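Cellulase CEL9M (Clostridium cellulolyticum, PDB 1IA6) probably hydrolyses internal beta-1,4-glucosidic linkages in cellulose and related beta-glucans, as a family 9 glycoside hydrolase. Local coordinates at residues D33-C38 and G53-G58; M248-T253 and D258-A263. All coordinates share one frame; numbering follows the deposited sequence.

Contact 1: residues D33-C38 and G53-G58; sequences DWRGAC and GYHDAG. With ZN (zinc ion), chain C.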
loop_
_atom_site.group_PDB
_atom_site.type_symbol
_atom_site.label_atom_id
_atom_site.label_comp_id
_atom_site.label_asym_id
_atom_site.label_seq_id
_atom_site.Cartn_x
_atom_site.Cartn_y
_atom_site.Cartn_z
ATOM N N ASP A 33 0.935 13.117 18.737
ATOM C CA ASP A 33 0.151 13.386 19.933
ATOM C C ASP A 33 -1.256 13.879 19.600
ATOM O O ASP A 33 -2.120 13.925 20.472
ATOM C CB ASP A 33 0.868 14.402 20.836
ATOM C CG ASP A 33 1.209 15.689 20.116
ATOM O OD1 ASP A 33 0.320 16.254 19.445
ATOM O OD2 ASP A 33 2.367 16.146 20.232
ATOM N N TRP A 34 -1.491 14.234 18.337
ATOM C CA TRP A 34 -2.809 14.713 17.929
ATOM C C TRP A 34 -3.765 13.603 17.493
ATOM O O TRP A 34 -4.884 13.878 17.063
ATOM C CB TRP A 34 -2.694 15.766 16.817
ATOM C CG TRP A 34 -1.656 15.474 15.773
ATOM C CD1 TRP A 34 -0.319 15.744 15.848
ATOM C CD2 TRP A 34 -1.874 14.865 14.495
ATOM N NE1 TRP A 34 0.309 15.345 14.690
ATOM C CE2 TRP A 34 -0.621 14.801 13.844
ATOM C CE3 TRP A 34 -3.008 14.366 13.835
ATOM C CZ2 TRP A 34 -0.469 14.258 12.563
ATOM C CZ3 TRP A 34 -2.856 13.824 12.561
ATOM C CH2 TRP A 34 -1.592 13.775 11.940
ATOM N N ARG A 35 -3.328 12.351 17.605
ATOM C CA ARG A 35 -4.183 11.220 17.247
ATOM C C ARG A 35 -4.629 10.486 18.506
ATOM O O ARG A 35 -3.848 10.310 19.446
ATOM C CB ARG A 35 -3.456 10.233 16.324
ATOM C CG ARG A 35 -3.365 10.650 14.855
ATOM C CD ARG A 35 -4.717 11.062 14.278
ATOM N NE ARG A 35 -5.818 10.249 14.791
ATOM C CZ ARG A 35 -6.086 9.000 14.420
ATOM N NH1 ARG A 35 -5.337 8.387 13.511
ATOM N NH2 ARG A 35 -7.099 8.354 14.982
ATOM N N GLY A 36 -5.889 10.061 18.518
ATOM C CA GLY A 36 -6.430 9.336 19.653
ATOM C C GLY A 36 -7.443 8.297 19.208
ATOM O O GLY A 36 -7.578 8.029 18.014
ATOM N N ALA A 37 -8.165 7.716 20.162
ATOM C CA ALA A 37 -9.170 6.702 19.854
ATOM C C ALA A 37 -10.262 7.243 18.942
ATOM O O ALA A 37 -10.742 8.360 19.132
ATOM C CB ALA A 37 -9.792 6.171 21.149
ATOM N N CYS A 38 -10.663 6.439 17.961
ATOM C CA CYS A 38 -11.709 6.834 17.024
ATOM C C CYS A 38 -12.524 5.626 16.563
ATOM O O CYS A 38 -12.067 4.487 16.669
ATOM C CB CYS A 38 -11.094 7.530 15.801
ATOM S SG CYS A 38 -9.941 6.506 14.837
ATOM N N GLY A 53 -7.401 -1.397 12.196
ATOM C CA GLY A 53 -7.134 -1.131 10.797
ATOM C C GLY A 53 -6.779 0.326 10.584
ATOM O O GLY A 53 -6.501 1.053 11.543
ATOM N N TYR A 54 -6.810 0.765 9.331
ATOM C CA TYR A 54 -6.441 2.136 9.005
ATOM C C TYR A 54 -7.434 2.889 8.136
ATOM O O TYR A 54 -8.104 2.304 7.283
ATOM C CB TYR A 54 -5.103 2.157 8.260
ATOM C CG TYR A 54 -3.908 1.636 9.023
ATOM C CD1 TYR A 54 -3.690 0.267 9.175
ATOM C CD2 TYR A 54 -2.955 2.516 9.533
ATOM C CE1 TYR A 54 -2.542 -0.210 9.810
ATOM C CE2 TYR A 54 -1.813 2.052 10.168
ATOM C CZ TYR A 54 -1.609 0.689 10.298
ATOM O OH TYR A 54 -0.455 0.235 10.892
ATOM N N HIS A 55 -7.508 4.201 8.351
ATOM C CA HIS A 55 -8.349 5.062 7.526
ATOM C C HIS A 55 -7.639 4.988 6.177
ATOM O O HIS A 55 -6.407 4.959 6.128
ATOM C CB HIS A 55 -8.305 6.498 8.043
ATOM C CG HIS A 55 -8.839 6.653 9.432
ATOM N ND1 HIS A 55 -8.352 7.595 10.314
ATOM C CD2 HIS A 55 -9.823 5.996 10.087
ATOM C CE1 HIS A 55 -9.013 7.509 11.454
ATOM N NE2 HIS A 55 -9.911 6.547 11.342
ATOM N N ASP A 56 -8.400 4.983 5.091
ATOM C CA ASP A 56 -7.812 4.861 3.763
ATOM C C ASP A 56 -6.881 5.968 3.271
ATOM O O ASP A 56 -5.758 5.696 2.850
ATOM C CB ASP A 56 -8.912 4.662 2.717
ATOM C CG ASP A 56 -8.348 4.365 1.340
ATOM O OD1 ASP A 56 -7.720 3.302 1.187
ATOM O OD2 ASP A 56 -8.520 5.195 0.418
ATOM N N ALA A 57 -7.341 7.213 3.300
ATOM C CA ALA A 57 -6.516 8.301 2.791
ATOM C C ALA A 57 -6.651 9.542 3.657
ATOM O O ALA A 57 -6.115 9.594 4.763
ATOM C CB ALA A 57 -6.923 8.609 1.348
ATOM N N GLY A 58 -7.357 10.541 3.141
ATOM C CA GLY A 58 -7.576 11.763 3.894
ATOM C C GLY A 58 -8.934 11.656 4.560
ATOM O O GLY A 58 -9.344 12.529 5.329
HETATM ZN ZN ZN C . -10.992 5.712 12.932
#
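The imidazole of His55 meets Cys38 at its edge: SG sits near the ring plane, 4.4 Å from the centroid and 74° off the normal, off the NE2-CE1 side of the ring. The guanidinium of Arg35 comes to the same ring obliquely, its plane turned 29° from the imidazole, with NH2 4.1 Å from His55 CE1, a van der Waals approach and not a hydrogen bond. What holds the edge approach together is the zinc ion, bound by His55 NE2 at 2.1 Å and by Cys38 SG at 2.3 Å. The two ligand atoms, SG of Cys38 and NE2 of His55, lie 3.5 Å apart as neighbours in one coordination shell. Cys38 reaches the metal with SG set between its backbone N and carbonyl carbon (chi1 61°). Cys22 and His39 complete the site, giving two sulfurs and two imidazole nitrogens. Arg35 has its own partners: NE forms a salt bridge with Glu133 and NH1 donates to the Lys21 carbonyl, which fixes the bent side chain beside the ring. No hydrogen bond joins 33-38 to 53-58; the zinc bridges the two segments. Coordination by two cysteines would be expected to favour thiolates, and the nearby arginine may help balance their negative charge; the chemistry is consistent with a structural zinc that pins distant turns of one long, irregular loop to each other.

Contact 2: residues M248-T253 and D258-A263; sequences MQDKWT and DMYVPA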
loop_
_atom_site.group_PDB
_atom_site.type_symbol
_atom_site.label_atom_id
_atom_site.label_comp_id
_atom_site.label_asym_id
_atom_site.label_seq_id
_atom_site.Cartn_x
_atom_site.Cartn_y
_atom_site.Cartn_z
ATOM N N MET A 248 0.230 -9.898 -20.035
ATOM C CA MET A 248 1.619 -10.357 -20.001
ATOM C C MET A 248 2.474 -9.271 -20.652
ATOM O O MET A 248 3.702 -9.372 -20.737
ATOM C CB MET A 248 1.780 -11.695 -20.734
ATOM C CG MET A 248 1.010 -12.838 -20.083
ATOM S SD MET A 248 1.317 -12.962 -18.296
ATOM C CE MET A 248 2.702 -14.085 -18.267
ATOM N N GLN A 249 1.786 -8.233 -21.112
ATOM C CA GLN A 249 2.406 -7.065 -21.725
ATOM C C GLN A 249 1.749 -5.867 -21.039
ATOM O O GLN A 249 1.079 -5.050 -21.673
ATOM C CB GLN A 249 2.146 -7.037 -23.235
ATOM C CG GLN A 249 3.079 -7.946 -24.030
ATOM C CD GLN A 249 2.794 -7.922 -25.519
ATOM O OE1 GLN A 249 2.224 -6.961 -26.037
ATOM N NE2 GLN A 249 3.204 -8.974 -26.218
ATOM N N ASP A 250 1.953 -5.784 -19.728
ATOM C CA ASP A 250 1.375 -4.729 -18.902
ATOM C C ASP A 250 2.064 -3.386 -19.106
ATOM O O ASP A 250 3.260 -3.254 -18.858
ATOM C CB ASP A 250 1.469 -5.124 -17.426
ATOM C CG ASP A 250 0.442 -4.416 -16.568
ATOM O OD1 ASP A 250 0.142 -3.241 -16.855
ATOM O OD2 ASP A 250 -0.058 -5.032 -15.604
ATOM N N LYS A 251 1.297 -2.392 -19.542
ATOM C CA LYS A 251 1.821 -1.052 -19.781
ATOM C C LYS A 251 1.567 -0.143 -18.579
ATOM O O LYS A 251 1.771 1.070 -18.650
ATOM C CB LYS A 251 1.156 -0.439 -21.018
ATOM C CG LYS A 251 1.356 -1.230 -22.300
ATOM C CD LYS A 251 0.560 -0.609 -23.441
ATOM C CE LYS A 251 0.723 -1.399 -24.727
ATOM N NZ LYS A 251 -0.132 -0.850 -25.816
ATOM N N TRP A 252 1.116 -0.736 -17.481
ATOM C CA TRP A 252 0.825 0.018 -16.270
ATOM C C TRP A 252 1.931 -0.288 -15.263
ATOM O O TRP A 252 3.106 -0.389 -15.627
ATOM C CB TRP A 252 -0.543 -0.411 -15.720
ATOM C CG TRP A 252 -1.238 0.633 -14.894
ATOM C CD1 TRP A 252 -1.596 0.538 -13.578
ATOM C CD2 TRP A 252 -1.677 1.925 -15.336
ATOM N NE1 TRP A 252 -2.229 1.689 -13.174
ATOM C CE2 TRP A 252 -2.291 2.558 -14.232
ATOM C CE3 TRP A 252 -1.610 2.611 -16.559
ATOM C CZ2 TRP A 252 -2.837 3.845 -14.313
ATOM C CZ3 TRP A 252 -2.154 3.890 -16.639
ATOM C CH2 TRP A 252 -2.758 4.493 -15.523
ATOM N N THR A 253 1.557 -0.434 -13.998
ATOM C CA THR A 253 2.528 -0.753 -12.963
ATOM C C THR A 253 1.804 -1.354 -11.767
ATOM O O THR A 253 0.583 -1.528 -11.784
ATOM C CB THR A 253 3.322 0.501 -12.512
ATOM O OG1 THR A 253 4.366 0.106 -11.612
ATOM C CG2 THR A 253 2.410 1.497 -11.811
ATOM N N ASP A 258 -3.929 -3.449 -10.123
ATOM C CA ASP A 258 -3.128 -4.245 -11.052
ATOM C C ASP A 258 -1.881 -4.844 -10.409
ATOM O O ASP A 258 -0.909 -4.140 -10.131
ATOM C CB ASP A 258 -2.748 -3.366 -12.254
ATOM C CG ASP A 258 -1.886 -4.091 -13.274
ATOM O OD1 ASP A 258 -1.788 -5.334 -13.219
ATOM O OD2 ASP A 258 -1.311 -3.406 -14.142
ATOM N N MET A 259 -1.916 -6.152 -10.172
ATOM C CA MET A 259 -0.789 -6.846 -9.565
ATOM C C MET A 259 -0.164 -7.859 -10.517
ATOM O O MET A 259 0.541 -8.768 -10.086
ATOM C CB MET A 259 -1.234 -7.550 -8.277
ATOM C CG MET A 259 -1.501 -6.602 -7.117
ATOM S SD MET A 259 -0.003 -5.748 -6.592
ATOM C CE MET A 259 0.762 -7.025 -5.584
ATOM N N TYR A 260 -0.413 -7.696 -11.814
ATOM C CA TYR A 260 0.136 -8.610 -12.810
ATOM C C TYR A 260 1.657 -8.618 -12.888
ATOM O O TYR A 260 2.257 -9.674 -13.088
ATOM C CB TYR A 260 -0.452 -8.307 -14.191
ATOM C CG TYR A 260 -1.842 -8.865 -14.367
ATOM C CD1 TYR A 260 -2.046 -10.236 -14.530
ATOM C CD2 TYR A 260 -2.962 -8.036 -14.313
ATOM C CE1 TYR A 260 -3.331 -10.767 -14.628
ATOM C CE2 TYR A 260 -4.250 -8.558 -14.409
ATOM C CZ TYR A 260 -4.425 -9.921 -14.566
ATOM O OH TYR A 260 -5.693 -10.443 -14.647
ATOM N N VAL A 261 2.289 -7.457 -12.729
ATOM C CA VAL A 261 3.747 -7.397 -12.797
ATOM C C VAL A 261 4.382 -8.088 -11.585
ATOM O O VAL A 261 5.280 -8.917 -11.736
ATOM C CB VAL A 261 4.244 -5.935 -12.912
ATOM C CG1 VAL A 261 5.766 -5.901 -12.973
ATOM C CG2 VAL A 261 3.660 -5.295 -14.162
ATOM N N PRO A 262 3.930 -7.755 -10.365
ATOM C CA PRO A 262 4.519 -8.415 -9.194
ATOM C C PRO A 262 4.317 -9.934 -9.260
ATOM O O PRO A 262 5.216 -10.708 -8.924
ATOM C CB PRO A 262 3.759 -7.788 -8.029
ATOM C CG PRO A 262 3.498 -6.405 -8.514
ATOM C CD PRO A 262 3.086 -6.617 -9.957
ATOM N N ALA A 263 3.135 -10.358 -9.699
ATOM C CA ALA A 263 2.842 -11.784 -9.792
ATOM C C ALA A 263 3.762 -12.453 -10.808
ATOM O O ALA A 263 4.264 -13.549 -10.565
ATOM C CB ALA A 263 1.378 -12.008 -10.171
#
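Asp250 and Asp258 reach toward each other from opposite directions and bring their carboxylates almost into one plane, 14° apart. OD2 of Asp250 and OD2 of Asp258 are separated by only 2.5 Å, so one of the two acids is probably protonated. Each side chain extends with CG anti to the backbone N (chi1 -157° for Asp250, 179° for Asp258), which carries the two groups to meet between the loop and the start of the helix. The OD1 atoms are occupied at home. Asp250 OD1 accepts from Trp252 N at 2.8 Å, and Asp258 OD1 from Tyr260 N at 3.1 Å; both donors arrive on the anti side, tilted out of the carboxylate plane. These bonds restrain the rotation of both acid groups. Carbon atoms of three side chains also pack against the pair: Trp252 CB lies 3.5 Å from Asp258 OD2, and Tyr260 CB lies 3.6 Å from Asp250 OD2. Val261 places CG2 beside its own backbone N, from where the methyl packs 3.9 Å from CB of Asp250. The phenol of Tyr260 instead leads away, to Asp211 on helix 210-224, close to the calcium site. Asp258 OD2 has a further, weak and long ion pair with Lys247. Two Asx turns thus face each other through their carboxylates, one shaping the loop at 250-252, the other leading through the N-cap residue Met259 into the first turn of helix 260-271.

In the fold
Contact 1 comes first along the chain and closes before contact 2 opens; their centres are about 31 Å apart, on opposite sides of the chain's centre, and their nearest atoms are about 14 Å apart. No helix or strand is common to both. The 33-38 and 53-58 segments belong to the long loop between helix 6-15 and strand 62-63, whereas 248-253 and 258-263 span the entry into helix 260-271, packed against helices 210-224, 274-289 and 306-323. Both fall within the one catalytic module, the (alpha/alpha)6 barrel of family 9. Zinc sits in contact 1; calcium, bound by Asp257 just before 258-263, lies beside contact 2, and each metal probably helps order the chain around it.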